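Local structure of soluble lytic transglycosylase B3 (Pseudomonas aeruginosa, 5ANZ) at residues W253-R258 and P291-L296. The protein probably cleaves bacterial peptidoglycan as a lytic transglycosylase, taking part in cell-wall turnover, and carries a bound calcium ion. Numbering follows the deposited sequence.
Sequences WGFEVR and PLPSGL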
# COMPACT_ATOMS: atom_id res chain seq x y z
N TRP A 253 6.14 13.76 4.37
CA TRP A 253 4.92 12.99 4.11
C TRP A 253 3.84 13.39 5.11
O TRP A 253 2.64 13.31 4.82
CB TRP A 253 5.20 11.49 4.21
CG TRP A 253 5.78 11.09 5.53
CD1 TRP A 253 7.11 10.98 5.85
CD2 TRP A 253 5.05 10.79 6.72
NE1 TRP A 253 7.25 10.60 7.17
CE2 TRP A 253 6.00 10.49 7.72
CE3 TRP A 253 3.68 10.74 7.03
CZ2 TRP A 253 5.62 10.13 9.01
CZ3 TRP A 253 3.31 10.39 8.31
CH2 TRP A 253 4.28 10.09 9.29
N GLY A 254 4.28 13.82 6.28
CA GLY A 254 3.36 14.15 7.34
C GLY A 254 4.11 14.09 8.64
O GLY A 254 5.34 13.91 8.67
N PHE A 255 3.39 14.28 9.73
CA PHE A 255 4.04 14.28 11.03
C PHE A 255 3.02 14.10 12.13
O PHE A 255 1.83 14.38 11.95
CB PHE A 255 4.84 15.58 11.24
CG PHE A 255 4.10 16.82 10.80
CD1 PHE A 255 3.20 17.45 11.64
CD2 PHE A 255 4.30 17.35 9.54
CE1 PHE A 255 2.52 18.58 11.24
CE2 PHE A 255 3.62 18.48 9.13
CZ PHE A 255 2.73 19.09 9.98
N GLU A 256 3.48 13.65 13.29
CA GLU A 256 2.59 13.49 14.43
C GLU A 256 2.18 14.83 15.01
O GLU A 256 2.97 15.77 15.02
CB GLU A 256 3.27 12.64 15.51
CG GLU A 256 2.34 12.28 16.64
CD GLU A 256 2.97 11.37 17.66
OE1 GLU A 256 4.20 11.12 17.55
OE2 GLU A 256 2.24 10.91 18.56
N VAL A 257 0.95 14.91 15.50
CA VAL A 257 0.43 16.12 16.11
C VAL A 257 -0.28 15.81 17.41
O VAL A 257 -0.54 14.65 17.72
CB VAL A 257 -0.53 16.87 15.18
CG1 VAL A 257 0.19 17.30 13.90
CG2 VAL A 257 -1.76 15.99 14.85
N ARG A 258 -0.59 16.86 18.16
CA ARG A 258 -1.39 16.74 19.36
C ARG A 258 -2.74 17.41 19.14
O ARG A 258 -2.80 18.57 18.72
CB ARG A 258 -0.67 17.37 20.56
CG ARG A 258 -1.49 17.41 21.83
CD ARG A 258 -0.82 18.29 22.89
NE ARG A 258 0.48 17.78 23.31
CZ ARG A 258 1.30 18.42 24.15
NH1 ARG A 258 0.96 19.60 24.65
NH2 ARG A 258 2.46 17.87 24.48
N PRO A 291 3.43 25.42 17.95
CA PRO A 291 3.02 25.59 16.55
C PRO A 291 3.42 24.42 15.65
O PRO A 291 4.16 23.54 16.06
CB PRO A 291 3.76 26.86 16.13
CG PRO A 291 4.94 26.93 17.04
CD PRO A 291 4.47 26.38 18.35
N LEU A 292 2.90 24.43 14.42
CA LEU A 292 3.27 23.45 13.41
C LEU A 292 4.39 24.03 12.53
O LEU A 292 4.68 25.22 12.61
CB LEU A 292 2.05 23.06 12.57
CG LEU A 292 0.81 22.56 13.33
CD1 LEU A 292 -0.39 22.45 12.40
CD2 LEU A 292 1.07 21.23 14.01
N PRO A 293 5.02 23.18 11.69
CA PRO A 293 6.15 23.58 10.84
C PRO A 293 5.86 24.77 9.93
O PRO A 293 5.13 24.63 8.95
CB PRO A 293 6.42 22.32 10.01
CG PRO A 293 5.93 21.20 10.86
CD PRO A 293 4.73 21.74 11.58
N SER A 294 6.45 25.93 10.24
CA SER A 294 6.22 27.14 9.45
C SER A 294 6.80 27.03 8.04
O SER A 294 7.69 26.21 7.78
CB SER A 294 6.81 28.36 10.17
OG SER A 294 6.10 28.63 11.37
N GLY A 295 6.30 27.86 7.14
CA GLY A 295 6.67 27.78 5.74
C GLY A 295 5.76 26.81 4.99
O GLY A 295 5.45 27.01 3.82
N LEU A 296 5.34 25.76 5.69
CA LEU A 296 4.43 24.77 5.14
C LEU A 296 2.97 25.14 5.40
O LEU A 296 2.07 24.35 5.11
CB LEU A 296 4.72 23.39 5.73
CG LEU A 296 5.72 22.47 5.03
CD1 LEU A 296 6.89 23.25 4.47
CD2 LEU A 296 6.20 21.42 6.02
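Pro293 sets the CG-CD edge of its tilted ring over one face of the Phe255 phenyl group, a proline-aromatic CH-pi contact in which Pro293 CG stands 4.1 Å from the centroid of the Phe255 ring and 20° off the normal. The proline is displaced toward the rim and reaches the far end of the ring, where its CD comes to 3.7 Å from Phe255 CZ. Leu292 CD2 lies 4.1 Å from Phe255 CE1, meeting the ring obliquely. The example illustrates how an irregular loop can be packed against a beta-sheet by apolar side chains. Strand 254-258 belongs to a small antiparallel sheet in the transglycosylase region, where it runs between strands 313-316 and 285-286; residues 291-296 lie in the connection from 285-286 to 300-304 and cross the face of this sheet without joining it.

Phe255 and Val257, two residues apart on the strand, both direct their side chains at the loop. With chi1 at 44°, CG of Phe255 sits between its own backbone N and carbonyl carbon, and the phenyl group rises from the strand to meet the proline coming from the opposite direction. Leu276 of helix 276-280 also touches this phenylalanine, and Leu296, farther along the loop, also rests on Leu276. Within 291-296, Leu292 is the buried residue and crosses Phe255 at about a right angle; its side chain also touches Leu315 of the neighbouring strand and Gln280 of the helix. Glu256, between the two apolar strand residues, instead accepts hydrogen bonds from the backbone N atoms of Val350 and Gly351. A single methyl, Leu292 CD2, touches both strand side chains, and its distance to Val257 CG1 is 4.0 Å.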